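Local coordinates for protein peptide ABC transporter permease (Staphylococcus hominis, PDB 6EXS) that probably carries peptides across the membrane as a POT-family transporter of the major facilitator superfamily, and binds a thioalcohol-conjugated peptide, a precursor of human axillary malodour, at residues Y267-M271 with Q432-V436; G77-A81 with G126-N131; P362-I366 with S482-T486; G295-S300 with T440-A444. One frame throughout, in Å; residues are numbered along the deposited sequence.

Contact 1 of 4, residues Y267-M271 with Q432-V436; sequences YFTTM and QMMSV. With OLC ((2R)-2,3-dihydroxypropyl (9Z)-octadec-9-enoate), chain D.
Two transmembrane helices of the POT fold meet here: 249-273, the second of two extra helices inserted between the six-helix bundles of bacterial POT transporters, and 430-451 of the C-terminal bundle. Both segments are helical throughout. They run roughly antiparallel, crossing at -149° with axes 10.6 Å apart, and the nearest CA atoms are those of Tyr267 and Val436, at 7.1 Å. This wide spacing is filled by large side chains. Apolar packing centres on Val436 CG1, which lies 3.7 Å from Tyr267 CB, 3.9 Å from Met271 CE and 4.3 Å from Phe268 CE2, over one face of the Phe268 ring. Met271 (chi1 m, chi2 t, chi3 m) carries its CE to 4.0 Å from Met433 SD, while Phe288 of helix 279-302 backs Phe268, Met433 and Val436. The aromatic contact is a CH-pi interaction: with Tyr267 in the m rotamer, its ring receives Ser435 CB over one face, 4.2 Å from the centroid and 27° off the normal. Polar contact is made with a bound monoolein (OLC, chain D) rather than between the helices: Tyr267 OH donates a hydrogen bond to its O23 at 2.8 Å.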
loop_
_atom_site.group_PDB
_atom_site.type_symbol
_atom_site.label_atom_id
_atom_site.label_comp_id
_atom_site.label_asym_id
_atom_site.label_seq_id
_atom_site.Cartn_x
_atom_site.Cartn_y
_atom_site.Cartn_z
ATOM N N TYR A 267 -2.114 -18.155 7.203
ATOM C CA TYR A 267 -3.225 -17.459 7.847
ATOM C C TYR A 267 -4.548 -18.185 7.697
ATOM O O TYR A 267 -5.205 -18.418 8.712
ATOM C CB TYR A 267 -3.320 -15.989 7.393
ATOM C CG TYR A 267 -2.368 -15.092 8.158
ATOM C CD1 TYR A 267 -2.730 -14.551 9.391
ATOM C CD2 TYR A 267 -1.082 -14.841 7.688
ATOM C CE1 TYR A 267 -1.843 -13.764 10.121
ATOM C CE2 TYR A 267 -0.182 -14.070 8.418
ATOM C CZ TYR A 267 -0.571 -13.525 9.630
ATOM O OH TYR A 267 0.300 -12.753 10.350
ATOM N N PHE A 268 -4.933 -18.568 6.463
ATOM C CA PHE A 268 -6.191 -19.287 6.247
ATOM C C PHE A 268 -6.186 -20.666 6.922
ATOM O O PHE A 268 -7.199 -21.044 7.512
ATOM C CB PHE A 268 -6.577 -19.363 4.754
ATOM C CG PHE A 268 -7.202 -18.103 4.184
ATOM C CD1 PHE A 268 -8.508 -17.746 4.506
ATOM C CD2 PHE A 268 -6.494 -17.291 3.304
ATOM C CE1 PHE A 268 -9.082 -16.580 3.983
ATOM C CE2 PHE A 268 -7.070 -16.129 2.779
ATOM C CZ PHE A 268 -8.360 -15.783 3.122
ATOM N N THR A 269 -5.034 -21.377 6.891
ATOM C CA THR A 269 -4.846 -22.695 7.515
ATOM C C THR A 269 -5.020 -22.614 9.036
ATOM O O THR A 269 -5.800 -23.396 9.576
ATOM C CB THR A 269 -3.517 -23.338 7.077
ATOM O OG1 THR A 269 -3.489 -23.424 5.649
ATOM C CG2 THR A 269 -3.303 -24.719 7.674
ATOM N N THR A 270 -4.332 -21.659 9.713
ATOM C CA THR A 270 -4.414 -21.432 11.173
ATOM C C THR A 270 -5.856 -21.171 11.637
ATOM O O THR A 270 -6.265 -21.690 12.676
ATOM C CB THR A 270 -3.467 -20.289 11.594
ATOM O OG1 THR A 270 -2.128 -20.638 11.237
ATOM C CG2 THR A 270 -3.530 -19.980 13.081
ATOM N N MET A 271 -6.616 -20.375 10.862
ATOM C CA MET A 271 -7.999 -20.027 11.170
ATOM C C MET A 271 -8.970 -21.186 10.960
ATOM O O MET A 271 -9.833 -21.406 11.813
ATOM C CB MET A 271 -8.435 -18.770 10.410
ATOM C CG MET A 271 -7.857 -17.511 11.000
ATOM S SD MET A 271 -8.627 -16.010 10.376
ATOM C CE MET A 271 -7.667 -15.753 8.893
ATOM N N GLN A 432 -5.803 -11.079 13.021
ATOM C CA GLN A 432 -5.384 -12.044 12.003
ATOM C C GLN A 432 -6.177 -11.851 10.708
ATOM O O GLN A 432 -5.605 -11.974 9.624
ATOM C CB GLN A 432 -5.505 -13.482 12.524
ATOM C CG GLN A 432 -4.406 -13.849 13.526
ATOM C CD GLN A 432 -4.795 -13.654 14.977
ATOM O OE1 GLN A 432 -5.499 -12.706 15.362
ATOM N NE2 GLN A 432 -4.311 -14.545 15.826
ATOM N N MET A 433 -7.483 -11.523 10.820
ATOM C CA MET A 433 -8.337 -11.239 9.663
ATOM C C MET A 433 -7.943 -9.885 9.058
ATOM O O MET A 433 -8.084 -9.690 7.851
ATOM C CB MET A 433 -9.823 -11.260 10.046
ATOM C CG MET A 433 -10.751 -11.509 8.872
ATOM S SD MET A 433 -10.595 -13.174 8.183
ATOM C CE MET A 433 -11.920 -13.148 7.016
ATOM N N MET A 434 -7.423 -8.960 9.902
ATOM C CA MET A 434 -6.924 -7.648 9.482
ATOM C C MET A 434 -5.697 -7.847 8.574
ATOM O O MET A 434 -5.494 -7.074 7.630
ATOM C CB MET A 434 -6.558 -6.789 10.700
ATOM C CG MET A 434 -7.727 -6.035 11.273
ATOM S SD MET A 434 -7.217 -4.834 12.524
ATOM C CE MET A 434 -6.814 -3.427 11.481
ATOM N N SER A 435 -4.912 -8.922 8.851
ATOM C CA SER A 435 -3.729 -9.331 8.092
ATOM C C SER A 435 -4.087 -9.888 6.713
ATOM O O SER A 435 -3.355 -9.596 5.775
ATOM C CB SER A 435 -2.898 -10.353 8.865
ATOM O OG SER A 435 -2.236 -9.776 9.977
ATOM N N VAL A 436 -5.198 -10.663 6.572
ATOM C CA VAL A 436 -5.571 -11.249 5.274
ATOM C C VAL A 436 -6.048 -10.172 4.263
ATOM O O VAL A 436 -5.693 -10.298 3.089
ATOM C CB VAL A 436 -6.520 -12.485 5.298
ATOM C CG1 VAL A 436 -5.921 -13.643 6.094
ATOM C CG2 VAL A 436 -7.916 -12.141 5.794
HETATM C C24 OLC D . -0.057 -12.383 15.233
HETATM C C6 OLC D . 9.520 -9.402 15.074
HETATM C C5 OLC D . 8.817 -10.729 14.839
HETATM C C4 OLC D . 7.631 -10.968 15.758
HETATM C C3 OLC D . 6.965 -12.324 15.592
HETATM C C2 OLC D . 5.872 -12.353 14.527
HETATM C C21 OLC D . 2.286 -11.592 14.819
HETATM C C1 OLC D . 4.485 -12.522 15.077
HETATM C C22 OLC D . 1.219 -12.596 14.446
HETATM O O19 OLC D . 4.220 -13.083 16.111
HETATM O O25 OLC D . -1.070 -13.304 14.852
HETATM O O23 OLC D . 0.943 -12.475 13.049
HETATM O O20 OLC D . 3.569 -11.974 14.260
#

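Contact 2 of 4, residues G77-A81 with G126-N131; sequences GAWIA and GLMKPN. With OLC ((2R)-2,3-dihydroxypropyl (9Z)-octadec-9-enoate), chain D; OLC ((2R)-2,3-dihydroxypropyl (9Z)-octadec-9-enoate), chain C.
Segment 77-81 leads into motif A of the major facilitator superfamily, with Ala78 at its usual first glycine, and packs against helix 110-137 in the N-terminal bundle. Both segments are helical and cross steeply, at -78°, with axes 8.2 Å apart; 126-131 is kinked at Pro130 and Asn131. The CA atoms of Gly77 and Leu127 come within 4.3 Å, and those of Ala78 and Pro130 within 6.0 Å. Gly77 makes this possible: its CA lies 3.1 Å from Gly126 O in a CA-H...O contact, where an ideal CB would clash. Ala78 CB rests 4.1 Å from Pro130 CG, and Ile80 CG2 3.9 Å from Leu127 CD2. Asn131, rotamer m, turns its ND2 to Gly77 O (3.0 Å) and to Leu127 O (2.7 Å), and its OD1 lies 3.2 Å from Ala81 CB. Monoolein C12 (OLC, chain C) sits 3.8 Å from Gly77 CA. One buried amide thus hydrogen-bonds a carbonyl on each helix, so the crossing is fastened by polar contacts as well as by close backbone packing.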
loop_
_atom_site.group_PDB
_atom_site.type_symbol
_atom_site.label_atom_id
_atom_site.label_comp_id
_atom_site.label_asym_id
_atom_site.label_seq_id
_atom_site.Cartn_x
_atom_site.Cartn_y
_atom_site.Cartn_z
ATOM N N GLY A 77 5.273 -5.400 13.117
ATOM C CA GLY A 77 5.129 -4.036 13.631
ATOM C C GLY A 77 3.941 -3.837 14.555
ATOM O O GLY A 77 4.043 -3.094 15.533
ATOM N N ALA A 78 2.811 -4.509 14.274
ATOM C CA ALA A 78 1.623 -4.455 15.133
ATOM C C ALA A 78 1.842 -5.335 16.372
ATOM O O ALA A 78 1.398 -4.957 17.446
ATOM C CB ALA A 78 0.392 -4.909 14.367
ATOM N N TRP A 79 2.555 -6.484 16.220
ATOM C CA TRP A 79 2.923 -7.427 17.283
ATOM C C TRP A 79 3.859 -6.738 18.285
ATOM O O TRP A 79 3.625 -6.848 19.493
ATOM C CB TRP A 79 3.596 -8.687 16.698
ATOM C CG TRP A 79 3.971 -9.738 17.714
ATOM C CD1 TRP A 79 3.222 -10.815 18.092
ATOM C CD2 TRP A 79 5.206 -9.830 18.449
ATOM N NE1 TRP A 79 3.913 -11.579 19.007
ATOM C CE2 TRP A 79 5.118 -10.979 19.272
ATOM C CE3 TRP A 79 6.369 -9.039 18.513
ATOM C CZ2 TRP A 79 6.156 -11.365 20.134
ATOM C CZ3 TRP A 79 7.398 -9.427 19.359
ATOM C CH2 TRP A 79 7.283 -10.571 20.165
ATOM N N ILE A 80 4.915 -6.032 17.780
ATOM C CA ILE A 80 5.898 -5.257 18.566
ATOM C C ILE A 80 5.151 -4.278 19.466
ATOM O O ILE A 80 5.366 -4.279 20.672
ATOM C CB ILE A 80 6.957 -4.543 17.660
ATOM C CG1 ILE A 80 7.941 -5.571 17.051
ATOM C CG2 ILE A 80 7.706 -3.428 18.433
ATOM C CD1 ILE A 80 8.744 -5.080 15.869
ATOM N N ALA A 81 4.240 -3.490 18.881
ATOM C CA ALA A 81 3.412 -2.536 19.614
ATOM C C ALA A 81 2.550 -3.236 20.666
ATOM O O ALA A 81 2.469 -2.758 21.796
ATOM C CB ALA A 81 2.512 -1.787 18.649
ATOM N N GLY A 126 6.364 -0.471 8.886
ATOM C CA GLY A 126 5.789 -1.607 9.599
ATOM C C GLY A 126 5.471 -1.256 11.034
ATOM O O GLY A 126 4.498 -1.761 11.590
ATOM N N LEU A 127 6.258 -0.334 11.625
ATOM C CA LEU A 127 6.084 0.157 12.993
ATOM C C LEU A 127 5.044 1.284 13.092
ATOM O O LEU A 127 4.248 1.308 14.031
ATOM C CB LEU A 127 7.426 0.637 13.576
ATOM C CG LEU A 127 8.421 -0.423 14.043
ATOM C CD1 LEU A 127 9.749 0.210 14.365
ATOM C CD2 LEU A 127 7.910 -1.156 15.283
ATOM N N MET A 128 5.074 2.230 12.150
ATOM C CA MET A 128 4.178 3.364 12.164
ATOM C C MET A 128 2.800 3.074 11.589
ATOM O O MET A 128 1.813 3.433 12.236
ATOM C CB MET A 128 4.816 4.574 11.464
ATOM C CG MET A 128 4.148 5.884 11.802
ATOM S SD MET A 128 4.806 7.220 10.801
ATOM C CE MET A 128 3.572 8.466 11.079
ATOM N N LYS A 129 2.722 2.493 10.363
ATOM C CA LYS A 129 1.460 2.273 9.628
ATOM C C LYS A 129 0.321 1.603 10.424
ATOM O O LYS A 129 -0.723 2.251 10.544
ATOM C CB LYS A 129 1.673 1.518 8.320
ATOM C CG LYS A 129 1.219 2.267 7.106
ATOM C CD LYS A 129 2.344 2.305 6.108
ATOM C CE LYS A 129 1.794 2.504 4.736
ATOM N NZ LYS A 129 2.865 2.787 3.754
ATOM N N PRO A 130 0.429 0.357 10.960
ATOM C CA PRO A 130 -0.733 -0.220 11.642
ATOM C C PRO A 130 -1.056 0.423 12.988
ATOM O O PRO A 130 -2.203 0.379 13.437
ATOM C CB PRO A 130 -0.343 -1.694 11.789
ATOM C CG PRO A 130 1.132 -1.680 11.870
ATOM C CD PRO A 130 1.558 -0.600 10.942
ATOM N N ASN A 131 -0.041 1.038 13.609
ATOM C CA ASN A 131 -0.108 1.593 14.950
ATOM C C ASN A 131 -0.743 2.969 15.035
ATOM O O ASN A 131 -1.492 3.197 15.992
ATOM C CB ASN A 131 1.257 1.529 15.593
ATOM C CG ASN A 131 1.572 0.071 15.862
ATOM O OD1 ASN A 131 0.688 -0.718 16.240
ATOM N ND2 ASN A 131 2.778 -0.361 15.563
HETATM C C24 OLC D . -0.057 -12.383 15.233
HETATM C C6 OLC D . 9.520 -9.402 15.074
HETATM C C5 OLC D . 8.817 -10.729 14.839
HETATM C C4 OLC D . 7.631 -10.968 15.758
HETATM C C3 OLC D . 6.965 -12.324 15.592
HETATM C C2 OLC D . 5.872 -12.353 14.527
HETATM C C21 OLC D . 2.286 -11.592 14.819
HETATM C C1 OLC D . 4.485 -12.522 15.077
HETATM C C22 OLC D . 1.219 -12.596 14.446
HETATM O O19 OLC D . 4.220 -13.083 16.111
HETATM O O25 OLC D . -1.070 -13.304 14.852
HETATM O O23 OLC D . 0.943 -12.475 13.049
HETATM O O20 OLC D . 3.569 -11.974 14.260
HETATM C C10 OLC C . 9.935 -5.796 11.226
HETATM C C9 OLC C . 10.627 -6.461 10.308
HETATM C C11 OLC C . 8.973 -4.661 11.017
HETATM C C8 OLC C . 10.626 -6.250 8.821
HETATM C C24 OLC C . 4.904 -14.774 10.494
HETATM C C12 OLC C . 8.662 -3.902 12.298
HETATM C C7 OLC C . 10.589 -7.556 8.028
HETATM C C6 OLC C . 9.727 -7.475 6.777
HETATM C C5 OLC C . 9.350 -8.814 6.156
HETATM C C4 OLC C . 8.483 -9.717 7.020
HETATM C C3 OLC C . 7.694 -10.735 6.212
HETATM C C2 OLC C . 7.272 -11.972 7.002
HETATM C C21 OLC C . 5.980 -12.488 10.434
HETATM C C1 OLC C . 6.398 -11.712 8.196
HETATM C C22 OLC C . 4.693 -13.277 10.528
HETATM O O19 OLC C . 5.658 -10.771 8.316
HETATM O O25 OLC C . 3.684 -15.458 10.758
HETATM O O23 OLC C . 4.054 -12.926 11.754
HETATM O O20 OLC C . 6.541 -12.683 9.112
#

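Contact 3 of 4, residues P362-I366 with S482-T486; sequences PSLAI and SPKIT
Ser482 starts the short helix 482-485, which follows the last transmembrane helix of the chain, and its CA lies 5.6 Å from that of Ala365, the nearest CA pair of the two segments. With chi1 in t, its OG sits among three residues at the start of helix 364-389: 3.3 Å from Ile366 CG1, 3.4 Å from Ala365 CB and 3.8 Å from Ser363 OG, the last too far apart for a hydrogen bond. Ser363 holds the N-cap position of that helix, with an extended backbone (phi/psi -73/172) before Leu364 and Ala365 turn helical. Pro483 points its CA-to-CB bond away, and with Lys484 it carries the chain round a single turn, within which Ile485 N makes a weak hydrogen bond of 3.4 Å to Ser482 O. The contact thus joins the C-terminal tail to the start of a transmembrane helix in the C-terminal bundle of this MFS-type fold, at its periphery and about 25 Å from the centre of the chain. Ile485 (chi1 m, chi2 t) returns to the interface, its CG2 4.0 Å from Ala365 CB, and also touches Pro290 on helix 279-302. At Thr486 the backbone leaves helical geometry (phi/psi -68/107). Its p rotamer lets OG1 donate a 3.1 Å hydrogen bond to Pro483 O, while CG2 packs 3.5 Å from Ser363 CB.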
loop_
_atom_site.group_PDB
_atom_site.type_symbol
_atom_site.label_atom_id
_atom_site.label_comp_id
_atom_site.label_asym_id
_atom_site.label_seq_id
_atom_site.Cartn_x
_atom_site.Cartn_y
_atom_site.Cartn_z
ATOM N N PRO A 362 -25.467 -4.124 -3.876
ATOM C CA PRO A 362 -24.721 -5.349 -4.205
ATOM C C PRO A 362 -23.919 -5.877 -3.020
ATOM O O PRO A 362 -23.477 -5.101 -2.167
ATOM C CB PRO A 362 -23.796 -4.914 -5.347
ATOM C CG PRO A 362 -23.650 -3.458 -5.183
ATOM C CD PRO A 362 -24.975 -2.979 -4.673
ATOM N N SER A 363 -23.743 -7.205 -2.976
ATOM C CA SER A 363 -23.005 -7.897 -1.924
ATOM C C SER A 363 -21.487 -7.693 -2.041
ATOM O O SER A 363 -21.001 -7.137 -3.031
ATOM C CB SER A 363 -23.354 -9.381 -1.927
ATOM O OG SER A 363 -22.848 -10.048 -3.072
ATOM N N LEU A 364 -20.748 -8.149 -1.013
ATOM C CA LEU A 364 -19.289 -8.092 -0.908
ATOM C C LEU A 364 -18.640 -8.736 -2.145
ATOM O O LEU A 364 -17.761 -8.136 -2.770
ATOM C CB LEU A 364 -18.864 -8.846 0.369
ATOM C CG LEU A 364 -17.967 -8.118 1.363
ATOM C CD1 LEU A 364 -18.156 -8.676 2.758
ATOM C CD2 LEU A 364 -16.513 -8.247 0.971
ATOM N N ALA A 365 -19.134 -9.937 -2.516
ATOM C CA ALA A 365 -18.683 -10.737 -3.653
ATOM C C ALA A 365 -18.930 -10.042 -4.988
ATOM O O ALA A 365 -18.044 -10.070 -5.831
ATOM C CB ALA A 365 -19.347 -12.108 -3.628
ATOM N N ILE A 366 -20.111 -9.412 -5.176
ATOM C CA ILE A 366 -20.460 -8.683 -6.403
ATOM C C ILE A 366 -19.585 -7.415 -6.545
ATOM O O ILE A 366 -19.035 -7.189 -7.624
ATOM C CB ILE A 366 -21.991 -8.405 -6.526
ATOM C CG1 ILE A 366 -22.799 -9.720 -6.533
ATOM C CG2 ILE A 366 -22.326 -7.579 -7.782
ATOM C CD1 ILE A 366 -24.318 -9.591 -6.142
ATOM N N SER A 482 -21.180 -16.355 -6.398
ATOM C CA SER A 482 -21.480 -15.195 -5.542
ATOM C C SER A 482 -22.650 -15.395 -4.543
ATOM O O SER A 482 -22.475 -14.954 -3.400
ATOM C CB SER A 482 -21.707 -13.938 -6.376
ATOM O OG SER A 482 -22.079 -12.836 -5.566
ATOM N N PRO A 483 -23.823 -16.019 -4.889
ATOM C CA PRO A 483 -24.880 -16.190 -3.872
ATOM C C PRO A 483 -24.470 -17.095 -2.701
ATOM O O PRO A 483 -24.878 -16.833 -1.564
ATOM C CB PRO A 483 -26.059 -16.778 -4.665
ATOM C CG PRO A 483 -25.745 -16.518 -6.098
ATOM C CD PRO A 483 -24.258 -16.593 -6.181
ATOM N N LYS A 484 -23.645 -18.135 -2.967
ATOM C CA LYS A 484 -23.169 -19.075 -1.944
ATOM C C LYS A 484 -22.099 -18.475 -1.033
ATOM O O LYS A 484 -22.015 -18.858 0.136
ATOM C CB LYS A 484 -22.677 -20.388 -2.577
ATOM C CG LYS A 484 -23.789 -21.414 -2.815
ATOM C CD LYS A 484 -24.214 -21.507 -4.280
ATOM C CE LYS A 484 -23.335 -22.430 -5.094
ATOM N NZ LYS A 484 -23.654 -22.358 -6.543
ATOM N N ILE A 485 -21.288 -17.538 -1.569
ATOM C CA ILE A 485 -20.201 -16.845 -0.861
ATOM C C ILE A 485 -20.737 -15.993 0.309
ATOM O O ILE A 485 -20.143 -16.004 1.388
ATOM C CB ILE A 485 -19.305 -16.037 -1.863
ATOM C CG1 ILE A 485 -18.520 -16.995 -2.804
ATOM C CG2 ILE A 485 -18.345 -15.059 -1.144
ATOM C CD1 ILE A 485 -18.047 -16.389 -4.163
ATOM N N THR A 486 -21.863 -15.285 0.102
ATOM C CA THR A 486 -22.471 -14.421 1.121
ATOM C C THR A 486 -23.032 -15.253 2.287
ATOM O O THR A 486 -24.028 -15.974 2.127
ATOM C CB THR A 486 -23.481 -13.450 0.492
ATOM O OG1 THR A 486 -24.569 -14.189 -0.061
ATOM C CG2 THR A 486 -22.848 -12.571 -0.576
#

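Contact 4 of 4, residues G295-S300 with T440-A444; sequences GMLFWS and TNASA
Helix 279-302 crosses helix 430-451 inside the C-terminal bundle, with the Trp299, Asn441 and Met296 side chains along the crossing. Both segments are fully helical and cross at -57° with axes 8.0 Å apart; the paired CA atoms are Met296 and Thr440 (4.6 Å), Trp299 and Asn441 (5.6 Å), and Ser300 and Ala444 (4.7 Å). Trp299, chi1 m with chi2 at 114°, lays its indole beside the partner helix. Asn441, chi1 t, sets its CB over the five-membered ring, 4.3 Å from the centroid and 18° off the normal, a CH-pi contact, and its ND2 lies 3.2 Å from Trp299 CD2 while hydrogen-bonding Glu303. At the ring edge Thr440 (p) brings OG1 to 3.5 Å from Trp299 CD1; that hydroxyl is bonded to Trp437 O. Met296 (chi1 t, chi2 t, chi3 p) reaches Ser443 CB with its SD at 3.7 Å. Ala444 CB is the small group that fits between the helices, 3.3 Å from Met296 O, 3.5 Å from Ser300 N and 3.7 Å from Trp299 CB. Gly295 leaves room for Thr440, and Met296 CA meets Thr440 O in a CA-H...O contact of 3.5 Å. The Trp299 side chain and the bound peptide conjugate approach to about 6 Å (nearest atoms). Close backbone packing and an aromatic face, not hydrogen bonds between the segments, therefore join the helices near the ligand pocket.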
loop_
_atom_site.group_PDB
_atom_site.type_symbol
_atom_site.label_atom_id
_atom_site.label_comp_id
_atom_site.label_asym_id
_atom_site.label_seq_id
_atom_site.Cartn_x
_atom_site.Cartn_y
_atom_site.Cartn_z
ATOM N N GLY A 295 -9.402 -9.797 -4.621
ATOM C CA GLY A 295 -8.632 -8.690 -4.048
ATOM C C GLY A 295 -7.194 -8.650 -4.540
ATOM O O GLY A 295 -6.677 -7.582 -4.865
ATOM N N MET A 296 -6.553 -9.826 -4.626
ATOM C CA MET A 296 -5.180 -9.992 -5.098
ATOM C C MET A 296 -5.066 -9.594 -6.583
ATOM O O MET A 296 -4.154 -8.842 -6.938
ATOM C CB MET A 296 -4.718 -11.442 -4.876
ATOM C CG MET A 296 -3.241 -11.572 -4.643
ATOM S SD MET A 296 -2.736 -13.218 -4.076
ATOM C CE MET A 296 -2.949 -14.170 -5.593
ATOM N N LEU A 297 -6.020 -10.074 -7.432
ATOM C CA LEU A 297 -6.101 -9.779 -8.864
ATOM C C LEU A 297 -6.295 -8.279 -9.095
ATOM O O LEU A 297 -5.756 -7.739 -10.067
ATOM C CB LEU A 297 -7.248 -10.554 -9.547
ATOM C CG LEU A 297 -7.138 -12.073 -9.718
ATOM C CD1 LEU A 297 -8.484 -12.653 -10.038
ATOM C CD2 LEU A 297 -6.126 -12.457 -10.811
ATOM N N PHE A 298 -7.060 -7.605 -8.206
ATOM C CA PHE A 298 -7.283 -6.158 -8.314
ATOM C C PHE A 298 -5.997 -5.369 -8.042
ATOM O O PHE A 298 -5.640 -4.503 -8.847
ATOM C CB PHE A 298 -8.419 -5.656 -7.389
ATOM C CG PHE A 298 -8.521 -4.153 -7.479
ATOM C CD1 PHE A 298 -9.248 -3.551 -8.498
ATOM C CD2 PHE A 298 -7.777 -3.337 -6.633
ATOM C CE1 PHE A 298 -9.255 -2.172 -8.647
ATOM C CE2 PHE A 298 -7.786 -1.957 -6.787
ATOM C CZ PHE A 298 -8.509 -1.388 -7.801
ATOM N N TRP A 299 -5.333 -5.632 -6.884
ATOM C CA TRP A 299 -4.110 -4.930 -6.495
ATOM C C TRP A 299 -2.925 -5.258 -7.383
ATOM O O TRP A 299 -2.031 -4.425 -7.488
ATOM C CB TRP A 299 -3.763 -5.122 -5.012
ATOM C CG TRP A 299 -4.799 -4.575 -4.088
ATOM C CD1 TRP A 299 -5.591 -5.288 -3.236
ATOM C CD2 TRP A 299 -5.219 -3.209 -3.978
ATOM N NE1 TRP A 299 -6.456 -4.448 -2.578
ATOM C CE2 TRP A 299 -6.249 -3.164 -3.012
ATOM C CE3 TRP A 299 -4.781 -2.006 -4.556
ATOM C CZ2 TRP A 299 -6.875 -1.968 -2.639
ATOM C CZ3 TRP A 299 -5.400 -0.824 -4.195
ATOM C CH2 TRP A 299 -6.442 -0.809 -3.254
ATOM N N SER A 300 -2.920 -6.423 -8.056
ATOM C CA SER A 300 -1.821 -6.773 -8.976
ATOM C C SER A 300 -1.786 -5.756 -10.121
ATOM O O SER A 300 -0.753 -5.127 -10.345
ATOM C CB SER A 300 -1.973 -8.202 -9.500
ATOM O OG SER A 300 -1.024 -8.490 -10.515
ATOM N N THR A 440 -3.913 -9.148 0.686
ATOM C CA THR A 440 -4.396 -9.102 -0.704
ATOM C C THR A 440 -3.495 -8.142 -1.483
ATOM O O THR A 440 -3.233 -8.386 -2.654
ATOM C CB THR A 440 -5.891 -8.718 -0.830
ATOM O OG1 THR A 440 -6.112 -7.364 -0.434
ATOM C CG2 THR A 440 -6.813 -9.638 -0.064
ATOM N N ASN A 441 -2.967 -7.089 -0.803
ATOM C CA ASN A 441 -2.052 -6.104 -1.384
ATOM C C ASN A 441 -0.582 -6.542 -1.295
ATOM O O ASN A 441 0.130 -6.474 -2.303
ATOM C CB ASN A 441 -2.270 -4.704 -0.805
ATOM C CG ASN A 441 -1.579 -3.634 -1.623
ATOM O OD1 ASN A 441 -0.384 -3.353 -1.458
ATOM N ND2 ASN A 441 -2.298 -3.059 -2.567
ATOM N N ALA A 442 -0.138 -7.016 -0.110
ATOM C CA ALA A 442 1.226 -7.516 0.119
ATOM C C ALA A 442 1.576 -8.690 -0.822
ATOM O O ALA A 442 2.662 -8.697 -1.397
ATOM C CB ALA A 442 1.395 -7.933 1.570
ATOM N N SER A 443 0.642 -9.646 -1.008
ATOM C CA SER A 443 0.807 -10.787 -1.914
ATOM C C SER A 443 0.776 -10.368 -3.386
ATOM O O SER A 443 1.597 -10.869 -4.151
ATOM C CB SER A 443 -0.253 -11.850 -1.656
ATOM O OG SER A 443 -0.103 -12.339 -0.341
ATOM N N ALA A 444 -0.158 -9.461 -3.783
ATOM C CA ALA A 444 -0.250 -8.965 -5.164
ATOM C C ALA A 444 1.053 -8.282 -5.585
ATOM O O ALA A 444 1.543 -8.556 -6.672
ATOM C CB ALA A 444 -1.416 -8.006 -5.313
#

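Overall arrangement
Contact 2 comes first along the chain and closes within the N-terminal bundle before any other opens. The remaining three interleave, their segments alternating in sequence. Contacts 1 and 4 are the closest pair, with centres about 15 Å apart: both use helix 430-451, which thus meets helix 249-273 near residues 432-436 and helix 279-302 a few residues further along. Contact 4 is the most central, about 10 Å from the centre of the chain and near the bound peptide. Contact 3 is peripheral, with its centre about 19 Å from that of contact 4 and 32 Å from that of contact 2. Contacts 1 and 2, centres about 17 Å apart, do not touch but share one monoolein (OLC, chain D), a lipid between the inserted helix and the N-terminal bundle.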